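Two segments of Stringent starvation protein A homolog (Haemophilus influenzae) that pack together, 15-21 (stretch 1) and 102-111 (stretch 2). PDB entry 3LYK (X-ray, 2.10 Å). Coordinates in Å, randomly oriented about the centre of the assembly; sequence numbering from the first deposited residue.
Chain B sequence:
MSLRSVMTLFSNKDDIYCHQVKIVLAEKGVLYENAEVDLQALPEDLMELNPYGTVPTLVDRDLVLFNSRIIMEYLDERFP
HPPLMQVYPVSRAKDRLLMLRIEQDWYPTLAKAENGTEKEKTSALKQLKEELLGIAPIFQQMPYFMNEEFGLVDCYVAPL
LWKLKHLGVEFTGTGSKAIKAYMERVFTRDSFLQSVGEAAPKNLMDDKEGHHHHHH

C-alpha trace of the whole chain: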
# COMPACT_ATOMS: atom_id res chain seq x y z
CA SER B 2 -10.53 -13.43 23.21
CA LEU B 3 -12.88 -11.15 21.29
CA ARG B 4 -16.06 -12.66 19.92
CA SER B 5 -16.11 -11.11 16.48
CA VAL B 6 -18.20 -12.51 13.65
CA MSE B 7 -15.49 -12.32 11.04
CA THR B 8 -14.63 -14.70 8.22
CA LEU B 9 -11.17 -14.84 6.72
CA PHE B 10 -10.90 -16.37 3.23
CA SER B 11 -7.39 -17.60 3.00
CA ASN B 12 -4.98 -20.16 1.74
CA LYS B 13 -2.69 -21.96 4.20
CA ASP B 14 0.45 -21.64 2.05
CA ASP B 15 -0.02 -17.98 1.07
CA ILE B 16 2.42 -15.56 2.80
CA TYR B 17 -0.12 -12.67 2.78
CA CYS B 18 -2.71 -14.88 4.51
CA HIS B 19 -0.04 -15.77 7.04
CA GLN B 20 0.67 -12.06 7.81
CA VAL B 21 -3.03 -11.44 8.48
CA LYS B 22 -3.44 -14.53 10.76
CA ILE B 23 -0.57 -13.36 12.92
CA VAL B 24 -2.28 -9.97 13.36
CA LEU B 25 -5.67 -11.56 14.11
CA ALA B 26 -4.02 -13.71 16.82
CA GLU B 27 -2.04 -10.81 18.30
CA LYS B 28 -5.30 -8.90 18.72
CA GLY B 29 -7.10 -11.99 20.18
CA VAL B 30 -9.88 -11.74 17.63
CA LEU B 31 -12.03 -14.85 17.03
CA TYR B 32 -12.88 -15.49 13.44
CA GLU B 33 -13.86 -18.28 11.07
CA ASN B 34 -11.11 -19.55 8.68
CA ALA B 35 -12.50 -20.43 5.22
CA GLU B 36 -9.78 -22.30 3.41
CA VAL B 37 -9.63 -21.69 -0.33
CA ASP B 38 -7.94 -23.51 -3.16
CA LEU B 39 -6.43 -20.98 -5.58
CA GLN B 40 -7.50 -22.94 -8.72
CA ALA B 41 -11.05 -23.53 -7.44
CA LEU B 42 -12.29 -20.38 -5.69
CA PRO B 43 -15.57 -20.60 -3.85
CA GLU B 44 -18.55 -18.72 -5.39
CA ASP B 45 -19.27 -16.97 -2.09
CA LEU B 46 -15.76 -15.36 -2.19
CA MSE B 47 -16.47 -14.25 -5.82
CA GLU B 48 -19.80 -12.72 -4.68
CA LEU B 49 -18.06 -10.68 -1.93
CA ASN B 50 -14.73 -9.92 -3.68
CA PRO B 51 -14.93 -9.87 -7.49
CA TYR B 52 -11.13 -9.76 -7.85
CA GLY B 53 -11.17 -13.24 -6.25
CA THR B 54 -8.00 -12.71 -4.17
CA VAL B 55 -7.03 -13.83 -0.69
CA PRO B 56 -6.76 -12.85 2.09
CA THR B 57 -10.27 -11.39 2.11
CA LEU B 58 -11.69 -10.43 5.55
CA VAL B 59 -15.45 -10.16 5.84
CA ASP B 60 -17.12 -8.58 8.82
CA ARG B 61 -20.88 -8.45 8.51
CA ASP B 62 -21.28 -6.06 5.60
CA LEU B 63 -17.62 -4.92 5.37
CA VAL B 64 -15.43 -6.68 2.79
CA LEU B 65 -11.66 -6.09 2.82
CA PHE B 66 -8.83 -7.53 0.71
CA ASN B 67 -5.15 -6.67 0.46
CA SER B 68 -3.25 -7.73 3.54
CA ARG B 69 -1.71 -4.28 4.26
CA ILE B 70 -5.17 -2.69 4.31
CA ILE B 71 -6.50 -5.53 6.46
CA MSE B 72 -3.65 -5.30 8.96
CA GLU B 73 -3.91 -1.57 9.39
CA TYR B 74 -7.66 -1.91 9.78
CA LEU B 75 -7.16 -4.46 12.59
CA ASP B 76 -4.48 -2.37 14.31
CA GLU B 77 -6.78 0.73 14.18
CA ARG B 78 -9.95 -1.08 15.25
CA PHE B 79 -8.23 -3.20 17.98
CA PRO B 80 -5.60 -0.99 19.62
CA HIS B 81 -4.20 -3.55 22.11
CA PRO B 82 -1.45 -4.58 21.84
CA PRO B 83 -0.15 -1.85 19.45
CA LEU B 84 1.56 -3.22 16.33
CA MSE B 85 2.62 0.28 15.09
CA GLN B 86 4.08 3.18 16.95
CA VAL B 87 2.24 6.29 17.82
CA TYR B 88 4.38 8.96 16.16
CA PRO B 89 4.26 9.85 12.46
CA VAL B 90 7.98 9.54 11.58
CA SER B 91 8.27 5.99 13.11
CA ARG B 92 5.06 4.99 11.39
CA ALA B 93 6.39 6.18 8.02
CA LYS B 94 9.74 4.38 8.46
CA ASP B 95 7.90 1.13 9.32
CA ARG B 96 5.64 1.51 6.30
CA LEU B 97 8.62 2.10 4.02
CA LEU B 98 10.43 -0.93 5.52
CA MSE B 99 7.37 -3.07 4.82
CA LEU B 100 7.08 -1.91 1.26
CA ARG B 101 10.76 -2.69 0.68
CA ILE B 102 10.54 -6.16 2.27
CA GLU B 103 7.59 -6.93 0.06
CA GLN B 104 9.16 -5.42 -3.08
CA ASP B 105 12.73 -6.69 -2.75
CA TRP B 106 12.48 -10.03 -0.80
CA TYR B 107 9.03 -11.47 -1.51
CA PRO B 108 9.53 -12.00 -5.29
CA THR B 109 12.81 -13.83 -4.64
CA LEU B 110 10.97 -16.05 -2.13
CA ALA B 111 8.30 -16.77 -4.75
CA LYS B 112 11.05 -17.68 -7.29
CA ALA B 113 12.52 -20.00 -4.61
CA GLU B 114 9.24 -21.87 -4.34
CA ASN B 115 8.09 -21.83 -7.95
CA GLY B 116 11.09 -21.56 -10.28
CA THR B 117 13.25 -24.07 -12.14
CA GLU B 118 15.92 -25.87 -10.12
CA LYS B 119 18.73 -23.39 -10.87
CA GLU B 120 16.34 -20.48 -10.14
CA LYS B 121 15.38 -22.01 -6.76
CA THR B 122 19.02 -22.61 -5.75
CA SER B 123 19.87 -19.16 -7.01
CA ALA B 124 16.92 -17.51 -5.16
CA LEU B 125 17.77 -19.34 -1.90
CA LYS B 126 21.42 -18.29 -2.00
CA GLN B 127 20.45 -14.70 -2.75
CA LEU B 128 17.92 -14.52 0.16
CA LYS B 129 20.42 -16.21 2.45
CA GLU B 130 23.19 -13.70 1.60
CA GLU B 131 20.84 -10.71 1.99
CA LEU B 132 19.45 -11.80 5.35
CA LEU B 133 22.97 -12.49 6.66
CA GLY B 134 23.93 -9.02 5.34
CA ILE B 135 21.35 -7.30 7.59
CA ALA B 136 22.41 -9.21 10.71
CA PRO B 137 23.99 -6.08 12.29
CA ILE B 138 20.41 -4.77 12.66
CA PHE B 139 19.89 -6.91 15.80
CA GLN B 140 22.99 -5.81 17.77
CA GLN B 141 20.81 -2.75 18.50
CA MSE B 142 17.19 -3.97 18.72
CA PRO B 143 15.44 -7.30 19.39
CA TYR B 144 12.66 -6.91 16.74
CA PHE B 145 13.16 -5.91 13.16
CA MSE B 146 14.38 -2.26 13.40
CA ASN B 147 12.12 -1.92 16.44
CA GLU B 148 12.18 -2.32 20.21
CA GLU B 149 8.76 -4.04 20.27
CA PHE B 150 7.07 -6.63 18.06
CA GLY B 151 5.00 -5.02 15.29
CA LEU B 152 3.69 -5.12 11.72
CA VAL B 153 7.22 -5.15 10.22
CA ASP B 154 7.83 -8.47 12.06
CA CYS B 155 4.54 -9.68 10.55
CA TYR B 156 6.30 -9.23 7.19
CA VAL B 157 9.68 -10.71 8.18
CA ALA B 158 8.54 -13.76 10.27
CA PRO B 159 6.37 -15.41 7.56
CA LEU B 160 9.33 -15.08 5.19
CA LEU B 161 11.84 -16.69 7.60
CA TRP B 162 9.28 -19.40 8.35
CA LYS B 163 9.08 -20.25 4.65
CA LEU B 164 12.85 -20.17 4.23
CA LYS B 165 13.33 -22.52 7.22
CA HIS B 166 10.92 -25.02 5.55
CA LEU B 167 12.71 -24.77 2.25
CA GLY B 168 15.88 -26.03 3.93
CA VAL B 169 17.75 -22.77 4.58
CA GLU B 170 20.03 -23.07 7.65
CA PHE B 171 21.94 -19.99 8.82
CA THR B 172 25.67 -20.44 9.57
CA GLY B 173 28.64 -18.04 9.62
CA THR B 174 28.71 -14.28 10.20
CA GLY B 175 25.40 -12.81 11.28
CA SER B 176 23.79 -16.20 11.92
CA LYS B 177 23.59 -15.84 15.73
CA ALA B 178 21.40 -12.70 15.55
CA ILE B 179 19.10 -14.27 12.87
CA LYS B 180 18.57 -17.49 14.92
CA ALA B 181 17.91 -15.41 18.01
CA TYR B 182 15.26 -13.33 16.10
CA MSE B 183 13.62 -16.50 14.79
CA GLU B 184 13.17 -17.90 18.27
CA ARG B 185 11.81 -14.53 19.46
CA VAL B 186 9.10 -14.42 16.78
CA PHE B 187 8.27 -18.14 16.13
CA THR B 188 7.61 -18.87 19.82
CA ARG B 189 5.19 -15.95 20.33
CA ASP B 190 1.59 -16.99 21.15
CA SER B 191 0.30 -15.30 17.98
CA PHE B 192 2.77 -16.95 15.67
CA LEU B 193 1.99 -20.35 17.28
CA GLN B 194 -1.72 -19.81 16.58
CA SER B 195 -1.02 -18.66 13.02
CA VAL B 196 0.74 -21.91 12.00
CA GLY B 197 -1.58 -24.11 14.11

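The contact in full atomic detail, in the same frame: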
# COMPACT_ATOMS: atom_id res chain seq x y z
N ASP B 15 -0.21 -19.32 1.61
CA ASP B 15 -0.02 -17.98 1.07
C ASP B 15 0.58 -17.04 2.15
O ASP B 15 0.06 -16.96 3.26
CB ASP B 15 -1.35 -17.47 0.52
CG ASP B 15 -1.26 -16.06 -0.02
OD1 ASP B 15 -0.78 -15.89 -1.15
OD2 ASP B 15 -1.64 -15.10 0.69
N ILE B 16 1.68 -16.36 1.83
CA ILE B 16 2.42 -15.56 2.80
C ILE B 16 1.62 -14.35 3.33
O ILE B 16 1.73 -13.99 4.52
CB ILE B 16 3.82 -15.17 2.24
CG1 ILE B 16 4.69 -14.56 3.33
CG2 ILE B 16 3.75 -14.25 0.97
CD1 ILE B 16 6.13 -14.48 2.95
N TYR B 17 0.78 -13.79 2.46
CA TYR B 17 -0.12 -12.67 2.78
C TYR B 17 -1.21 -13.12 3.74
O TYR B 17 -1.57 -12.37 4.65
CB TYR B 17 -0.74 -12.03 1.51
CG TYR B 17 0.36 -11.58 0.56
CD1 TYR B 17 1.17 -10.48 0.89
CD2 TYR B 17 0.62 -12.27 -0.64
CE1 TYR B 17 2.20 -10.07 0.06
CE2 TYR B 17 1.65 -11.86 -1.50
CZ TYR B 17 2.44 -10.75 -1.13
OH TYR B 17 3.49 -10.31 -1.91
N CYS B 18 -1.71 -14.35 3.58
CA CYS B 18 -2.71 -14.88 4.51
C CYS B 18 -2.02 -15.10 5.85
O CYS B 18 -2.57 -14.78 6.91
CB CYS B 18 -3.32 -16.20 3.98
SG CYS B 18 -4.35 -15.82 2.49
N HIS B 19 -0.78 -15.56 5.80
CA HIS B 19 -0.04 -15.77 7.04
C HIS B 19 0.15 -14.45 7.85
O HIS B 19 -0.08 -14.40 9.06
CB HIS B 19 1.27 -16.50 6.77
CG HIS B 19 1.94 -17.01 8.01
ND1 HIS B 19 3.18 -17.60 8.00
CD2 HIS B 19 1.53 -16.99 9.31
CE1 HIS B 19 3.52 -17.91 9.24
NE2 HIS B 19 2.54 -17.54 10.05
N GLN B 20 0.55 -13.37 7.16
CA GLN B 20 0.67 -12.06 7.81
C GLN B 20 -0.62 -11.69 8.59
O GLN B 20 -0.55 -11.25 9.75
CB GLN B 20 0.90 -10.94 6.77
CG GLN B 20 2.15 -11.05 5.92
CD GLN B 20 2.19 -9.94 4.85
OE1 GLN B 20 1.15 -9.43 4.44
NE2 GLN B 20 3.36 -9.62 4.39
N VAL B 21 -1.76 -11.82 7.91
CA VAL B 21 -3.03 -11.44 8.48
C VAL B 21 -3.40 -12.33 9.70
O VAL B 21 -3.85 -11.82 10.76
CB VAL B 21 -4.17 -11.45 7.41
CG1 VAL B 21 -5.55 -11.20 8.06
CG2 VAL B 21 -3.92 -10.32 6.36
N ILE B 102 10.54 -4.71 2.05
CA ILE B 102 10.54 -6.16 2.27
C ILE B 102 9.73 -6.85 1.20
O ILE B 102 10.24 -7.73 0.50
CB ILE B 102 10.09 -6.52 3.70
CG1 ILE B 102 11.18 -6.05 4.65
CG2 ILE B 102 9.81 -8.05 3.82
CD1 ILE B 102 10.71 -5.87 6.08
N GLU B 103 8.51 -6.39 1.03
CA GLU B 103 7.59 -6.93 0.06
C GLU B 103 8.12 -6.82 -1.38
O GLU B 103 8.03 -7.78 -2.16
CB GLU B 103 6.25 -6.21 0.19
CG GLU B 103 5.04 -7.04 -0.11
CD GLU B 103 4.60 -6.89 -1.54
OE1 GLU B 103 4.83 -5.80 -2.12
OE2 GLU B 103 4.01 -7.85 -2.10
N GLN B 104 8.71 -5.68 -1.72
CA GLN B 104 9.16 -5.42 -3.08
C GLN B 104 10.44 -6.17 -3.43
O GLN B 104 10.54 -6.76 -4.50
CB GLN B 104 9.39 -3.91 -3.27
CG GLN B 104 8.92 -3.41 -4.59
CD GLN B 104 8.49 -1.93 -4.51
OE1 GLN B 104 7.30 -1.62 -4.42
NE2 GLN B 104 9.47 -1.04 -4.55
N ASP B 105 11.40 -6.13 -2.53
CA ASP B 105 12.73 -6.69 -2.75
C ASP B 105 12.84 -8.20 -2.39
O ASP B 105 13.45 -8.97 -3.15
CB ASP B 105 13.78 -5.95 -1.92
CG ASP B 105 13.89 -4.44 -2.26
OD1 ASP B 105 14.63 -3.73 -1.54
OD2 ASP B 105 13.25 -3.96 -3.22
N TRP B 106 12.30 -8.63 -1.24
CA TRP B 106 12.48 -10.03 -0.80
C TRP B 106 11.39 -10.98 -1.24
O TRP B 106 11.70 -12.08 -1.68
CB TRP B 106 12.67 -10.12 0.70
CG TRP B 106 13.91 -9.46 1.18
CD1 TRP B 106 15.00 -9.08 0.43
CD2 TRP B 106 14.23 -9.16 2.54
NE1 TRP B 106 15.96 -8.53 1.25
CE2 TRP B 106 15.52 -8.57 2.54
CE3 TRP B 106 13.56 -9.35 3.76
CZ2 TRP B 106 16.14 -8.14 3.72
CZ3 TRP B 106 14.18 -8.93 4.93
CH2 TRP B 106 15.45 -8.33 4.91
N TYR B 107 10.12 -10.57 -1.16
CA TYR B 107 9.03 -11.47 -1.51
C TYR B 107 9.08 -12.11 -2.91
O TYR B 107 8.68 -13.29 -3.05
CB TYR B 107 7.66 -10.82 -1.22
CG TYR B 107 7.21 -10.86 0.26
CD1 TYR B 107 8.14 -10.84 1.30
CD2 TYR B 107 5.85 -10.93 0.60
CE1 TYR B 107 7.74 -10.88 2.65
CE2 TYR B 107 5.44 -10.96 1.95
CZ TYR B 107 6.40 -10.93 2.96
OH TYR B 107 6.01 -10.99 4.28
N PRO B 108 9.49 -11.34 -3.97
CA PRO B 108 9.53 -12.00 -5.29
C PRO B 108 10.61 -13.06 -5.39
O PRO B 108 10.40 -14.04 -6.07
CB PRO B 108 9.85 -10.84 -6.28
CG PRO B 108 9.31 -9.59 -5.56
CD PRO B 108 9.59 -9.86 -4.09
N THR B 109 11.73 -12.85 -4.71
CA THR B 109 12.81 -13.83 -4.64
C THR B 109 12.32 -15.11 -3.92
O THR B 109 12.58 -16.24 -4.37
CB THR B 109 14.03 -13.24 -3.95
OG1 THR B 109 14.32 -11.98 -4.54
CG2 THR B 109 15.29 -14.15 -4.07
N LEU B 110 11.58 -14.93 -2.83
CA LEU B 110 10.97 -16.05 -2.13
C LEU B 110 10.03 -16.81 -3.05
O LEU B 110 10.06 -18.02 -3.07
CB LEU B 110 10.23 -15.60 -0.85
CG LEU B 110 9.55 -16.69 -0.02
CD1 LEU B 110 10.58 -17.74 0.48
CD2 LEU B 110 8.70 -16.08 1.14
N ALA B 111 9.20 -16.10 -3.81
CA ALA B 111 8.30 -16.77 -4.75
C ALA B 111 9.06 -17.58 -5.84
O ALA B 111 8.63 -18.66 -6.23
CB ALA B 111 7.36 -15.79 -5.40

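How do the two backbones lie against each other? Stretch 1 opens a helix that runs from Ile-16 onward, and stretch 2 is a length of helix from Ile-102 to Ala-111 with a wider pi-type turn at its start and a kink near Pro-108, whose ring nitrogen has no hydrogen to give to the preceding turn. The N-to-C directions of the two helices differ by 126°, and their axes come no closer than 13.5 Å. At that spacing the backbones do not touch, and even the nearest CA atoms, those of Ile-16 and Tyr-107, are 8.9 Å apart. Long side chains therefore make the contact. Asp-15, out of reach of stretch 2, serves its own helix: its OD2 accepts from Cys-18 N at 3.0 Å, capping the first turn.

What does Ile-16 bring to the contact? Its CA-to-CB bond points toward stretch 2, and with both chi angles near t the side chain extends to place CD1 over one face of the Tyr-107 ring, 3.9 Å from the ring centroid and 24° off the ring normal. This is a CH-pi contact, in which a methyl group rests against the electron-rich face of the ring. The same Ile-16 CD1 also lies 3.5 Å from Leu-110 CD2. Tyr-107 and Leu-110 are close to one helical turn apart, so the methyl meets two apolar neighbours on the same side of the helix.

How does Tyr-17 reach across when its CA-to-CB bond points sideways? The length of the phenol makes up the difference, bringing its hydroxyl to stretch 2. There Tyr-17 OH donates a short hydrogen bond to Glu-103 OE2, 2.5 Å away, with the carboxylate oxygen at the edge of the tyrosine ring and near its plane. Glu-103 also starts out sideways, so the two side chains meet at their ends. Tyr-17 packs against Tyr-107 as well, its CE1 lying 3.8 Å from Tyr-107 CD2; the rings are oblique, with planes at 51° and centroids 5.7 Å apart.

Where does Gln-20 fit, one turn beyond Ile-16? Its CA-to-CB bond points toward stretch 2, and Gln-20 NE2 donates to Tyr-107 OH at 3.0 Å, with an N-H...acceptor angle of 146°. Both residues are buried, where an unpaired polar group would be costly; Gln-20 OE1 and Tyr-107 OH have further partners elsewhere in the structure. Tyr-107 thus ties the contact together, meeting Ile-16, Tyr-17 and Gln-20 through its ring and hydroxyl.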